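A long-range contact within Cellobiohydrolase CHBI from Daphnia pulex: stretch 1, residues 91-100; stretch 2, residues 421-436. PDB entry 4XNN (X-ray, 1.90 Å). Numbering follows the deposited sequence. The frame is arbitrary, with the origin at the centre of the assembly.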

# COMPACT_ATOMS: atom_id res chain seq x y z
N GLY A 91 18.50 11.23 6.87
CA GLY A 91 18.22 12.45 6.09
C GLY A 91 16.78 12.41 5.56
O GLY A 91 15.83 12.37 6.31
N ASN A 92 16.63 12.35 4.25
CA ASN A 92 15.32 12.30 3.67
C ASN A 92 14.95 10.92 3.10
O ASN A 92 13.96 10.82 2.38
CB ASN A 92 15.15 13.39 2.61
CG ASN A 92 15.98 13.16 1.39
OD1 ASN A 92 16.48 12.10 1.14
ND2 ASN A 92 16.22 14.20 0.67
N LYS A 93 15.67 9.89 3.54
CA LYS A 93 15.48 8.50 3.14
C LYS A 93 14.93 7.63 4.29
O LYS A 93 15.50 7.61 5.36
CB LYS A 93 16.80 7.92 2.64
CG LYS A 93 16.66 6.51 2.11
CD LYS A 93 17.98 5.78 2.03
CE LYS A 93 18.88 6.39 1.01
NZ LYS A 93 20.14 5.61 1.17
N PHE A 94 13.84 6.91 4.02
CA PHE A 94 13.21 5.92 4.93
C PHE A 94 13.49 4.51 4.45
O PHE A 94 13.27 4.19 3.28
CB PHE A 94 11.69 6.19 4.98
CG PHE A 94 10.92 5.28 5.91
CD1 PHE A 94 11.35 5.03 7.19
CD2 PHE A 94 9.72 4.72 5.49
CE1 PHE A 94 10.65 4.18 8.03
CE2 PHE A 94 8.99 3.87 6.32
CZ PHE A 94 9.45 3.62 7.60
N ASN A 95 13.97 3.67 5.37
CA ASN A 95 14.34 2.29 5.10
C ASN A 95 13.45 1.38 5.93
O ASN A 95 13.18 1.67 7.09
CB ASN A 95 15.80 2.03 5.49
CG ASN A 95 16.72 3.05 4.92
OD1 ASN A 95 16.88 3.15 3.70
ND2 ASN A 95 17.31 3.86 5.79
N LEU A 96 12.90 0.35 5.31
CA LEU A 96 12.09 -0.66 6.04
C LEU A 96 12.56 -2.06 5.73
O LEU A 96 12.52 -2.50 4.52
CB LEU A 96 10.63 -0.60 5.61
CG LEU A 96 9.68 0.35 6.26
CD1 LEU A 96 8.27 0.15 5.65
CD2 LEU A 96 9.66 0.07 7.78
N LYS A 97 13.02 -2.75 6.80
CA LYS A 97 13.54 -4.11 6.69
C LYS A 97 12.37 -5.03 6.72
O LYS A 97 11.40 -4.79 7.41
CB LYS A 97 14.39 -4.50 7.89
CG LYS A 97 15.73 -3.89 7.87
CD LYS A 97 16.48 -4.03 9.20
CE LYS A 97 16.47 -5.47 9.72
NZ LYS A 97 17.05 -6.40 8.70
N PHE A 98 12.45 -6.10 5.94
CA PHE A 98 11.38 -7.08 5.86
C PHE A 98 11.25 -7.93 7.15
O PHE A 98 10.16 -8.09 7.70
CB PHE A 98 11.62 -7.98 4.67
CG PHE A 98 10.64 -9.10 4.55
CD1 PHE A 98 9.27 -8.86 4.74
CD2 PHE A 98 11.08 -10.37 4.17
CE1 PHE A 98 8.37 -9.89 4.62
CE2 PHE A 98 10.18 -11.41 4.05
CZ PHE A 98 8.82 -11.15 4.25
N VAL A 99 12.38 -8.44 7.63
CA VAL A 99 12.39 -9.28 8.83
C VAL A 99 13.36 -8.67 9.81
O VAL A 99 14.48 -8.41 9.49
CB VAL A 99 12.84 -10.74 8.53
CG1 VAL A 99 12.95 -11.58 9.83
CG2 VAL A 99 11.94 -11.39 7.49
N THR A 100 12.90 -8.45 11.03
CA THR A 100 13.76 -7.91 12.09
C THR A 100 13.66 -8.89 13.23
O THR A 100 12.58 -9.10 13.81
CB THR A 100 13.26 -6.54 12.54
OG1 THR A 100 13.23 -5.65 11.39
CG2 THR A 100 14.14 -5.92 13.57
N GLU A 421 9.35 -19.60 2.93
CA GLU A 421 10.64 -19.64 2.21
C GLU A 421 11.24 -18.25 2.08
O GLU A 421 12.45 -18.05 2.28
CB GLU A 421 10.50 -20.19 0.81
CG GLU A 421 10.02 -21.63 0.65
CD GLU A 421 9.94 -22.01 -0.82
OE1 GLU A 421 10.79 -21.54 -1.62
OE2 GLU A 421 9.02 -22.76 -1.20
N VAL A 422 10.41 -17.29 1.67
CA VAL A 422 10.91 -15.93 1.44
C VAL A 422 11.32 -15.27 2.76
O VAL A 422 12.27 -14.50 2.79
CB VAL A 422 9.89 -15.02 0.70
CG1 VAL A 422 9.50 -15.59 -0.65
CG2 VAL A 422 8.72 -14.82 1.56
N GLU A 423 10.63 -15.63 3.85
CA GLU A 423 11.00 -15.10 5.16
C GLU A 423 12.38 -15.64 5.63
O GLU A 423 13.02 -15.03 6.45
CB GLU A 423 9.90 -15.38 6.19
CG GLU A 423 8.65 -14.58 5.86
CD GLU A 423 7.35 -15.10 6.47
OE1 GLU A 423 7.41 -16.01 7.34
OE2 GLU A 423 6.29 -14.59 6.04
N VAL A 424 12.86 -16.70 5.02
CA VAL A 424 14.23 -17.19 5.29
C VAL A 424 15.21 -16.60 4.24
O VAL A 424 16.18 -15.94 4.59
CB VAL A 424 14.22 -18.75 5.34
CG1 VAL A 424 15.63 -19.34 5.38
CG2 VAL A 424 13.38 -19.26 6.53
N THR A 425 14.97 -16.86 2.95
CA THR A 425 15.84 -16.47 1.86
C THR A 425 16.07 -14.97 1.73
O THR A 425 17.17 -14.53 1.33
CB THR A 425 15.25 -17.00 0.55
OG1 THR A 425 15.40 -18.42 0.58
CG2 THR A 425 15.97 -16.46 -0.68
N GLN A 426 15.05 -14.20 2.07
CA GLN A 426 15.03 -12.76 1.86
C GLN A 426 14.92 -12.01 3.19
O GLN A 426 14.49 -10.86 3.26
CB GLN A 426 13.87 -12.39 0.94
CG GLN A 426 14.02 -13.00 -0.41
CD GLN A 426 13.23 -12.25 -1.48
OE1 GLN A 426 13.37 -11.04 -1.66
NE2 GLN A 426 12.39 -12.97 -2.17
N ALA A 427 15.36 -12.67 4.28
CA ALA A 427 15.28 -12.09 5.63
C ALA A 427 15.96 -10.69 5.71
O ALA A 427 15.45 -9.82 6.40
CB ALA A 427 15.92 -13.04 6.66
N ASN A 428 17.04 -10.48 5.00
CA ASN A 428 17.72 -9.14 4.93
C ASN A 428 17.18 -8.12 3.94
O ASN A 428 17.74 -7.06 3.81
CB ASN A 428 19.19 -9.29 4.58
CG ASN A 428 19.97 -10.09 5.60
OD1 ASN A 428 21.01 -10.68 5.25
ND2 ASN A 428 19.50 -10.10 6.85
N ALA A 429 16.12 -8.44 3.20
CA ALA A 429 15.57 -7.49 2.23
C ALA A 429 15.24 -6.16 2.92
O ALA A 429 14.73 -6.14 4.04
CB ALA A 429 14.32 -8.06 1.60
N VAL A 430 15.48 -5.05 2.23
CA VAL A 430 15.11 -3.72 2.75
C VAL A 430 14.72 -2.79 1.57
O VAL A 430 15.39 -2.67 0.54
CB VAL A 430 16.22 -3.11 3.66
CG1 VAL A 430 17.54 -3.20 2.98
CG2 VAL A 430 15.92 -1.66 4.05
N VAL A 431 13.58 -2.15 1.71
CA VAL A 431 13.19 -1.14 0.73
C VAL A 431 13.52 0.26 1.23
O VAL A 431 13.32 0.57 2.43
CB VAL A 431 11.70 -1.31 0.38
CG1 VAL A 431 10.75 -0.99 1.51
CG2 VAL A 431 11.32 -0.41 -0.81
N SER A 432 13.94 1.15 0.31
CA SER A 432 14.16 2.54 0.67
C SER A 432 13.31 3.41 -0.20
O SER A 432 13.26 3.17 -1.41
CB SER A 432 15.61 2.93 0.41
OG SER A 432 16.40 2.29 1.36
N PHE A 433 12.61 4.34 0.43
CA PHE A 433 11.81 5.38 -0.22
C PHE A 433 12.33 6.73 0.30
O PHE A 433 12.34 6.93 1.50
CB PHE A 433 10.38 5.31 0.23
CG PHE A 433 9.67 4.04 -0.15
CD1 PHE A 433 9.46 3.72 -1.48
CD2 PHE A 433 9.20 3.18 0.84
CE1 PHE A 433 8.80 2.56 -1.86
CE2 PHE A 433 8.47 2.03 0.46
CZ PHE A 433 8.32 1.72 -0.89
N GLY A 434 12.76 7.61 -0.60
CA GLY A 434 13.42 8.84 -0.15
C GLY A 434 13.20 10.05 -1.05
O GLY A 434 12.65 9.93 -2.16
N ASN A 435 13.65 11.20 -0.54
CA ASN A 435 13.60 12.44 -1.30
C ASN A 435 12.23 12.60 -1.99
O ASN A 435 12.11 12.82 -3.19
CB ASN A 435 14.71 12.44 -2.30
CG ASN A 435 14.95 13.81 -2.92
OD1 ASN A 435 14.58 14.88 -2.41
ND2 ASN A 435 15.56 13.77 -4.03
N ILE A 436 11.21 12.56 -1.17
CA ILE A 436 9.83 12.70 -1.63
C ILE A 436 9.59 14.16 -2.01
O ILE A 436 9.99 15.02 -1.27
CB ILE A 436 8.84 12.30 -0.54
CG1 ILE A 436 8.94 10.78 -0.28
CG2 ILE A 436 7.42 12.59 -0.99
CD1 ILE A 436 8.38 10.36 1.04
O HOH W 1 11.60 12.42 1.67
O HOH W 2 18.54 -5.99 6.19

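Two segments more than 320 residues apart in sequence meet here as neighbouring antiparallel β-strands, joined by a regular backbone ladder and extended at one end by an aromatic side chain that reaches a helix and the turn after it. The strands, 93-97 and 430-436, run at 166° to each other, and their pairing illustrates how an antiparallel sheet alternates hydrogen-bonded and non-hydrogen-bonded pairs. At the hydrogen-bonded pairs, peptide groups face each other and hydrogen-bond reciprocally: Phe94 N donates to Phe433 O and Phe433 N to Phe94 O, both at 2.9 Å, while Leu96 N reaches Val431 O at 2.9 Å and Val431 N reaches Leu96 O at 3.0 Å. At the alternating non-hydrogen-bonded pairs the backbones approach more closely, the shortest of the three being 3.9 Å between Lys93 CA and Gly434 CA, and CA-H...O contacts supplement the ladder, as from Ser432 CA to Phe94 O at 3.2 Å. Single hydrogen bonds prolong it beyond both ends of strand 93-97, from Asn435 N to Asn92 O and from Phe98 N to Ala429 O, each 3.0 Å.

Alternation also sorts the side chains. Phe94, Leu96, Val431 and Phe433 share a buried face, where Leu96 CB lies 4.1 Å from Val431 CG1. The other face, carrying Lys93, Asn95, Lys97, Val430 and Ser432, is more exposed and admits polar pairing: Ser432 OG donates to Asn95 OD1 across a short 2.5 Å. Farther along, one water accepts from Lys97 NZ and donates to Asn428 O, bridging the stretches.

At the end of the ladder, the Phe98 side chain packs against the end of the helix and the turn that follows. Its ring presents an edge to two carbonyls, with Phe98 CD2 3.6 Å from Gln426 O and Phe98 CE2 3.9 Å from Val422 O. Val99 packs beside this turn, its CB 4.3 Å from Ala427 CB.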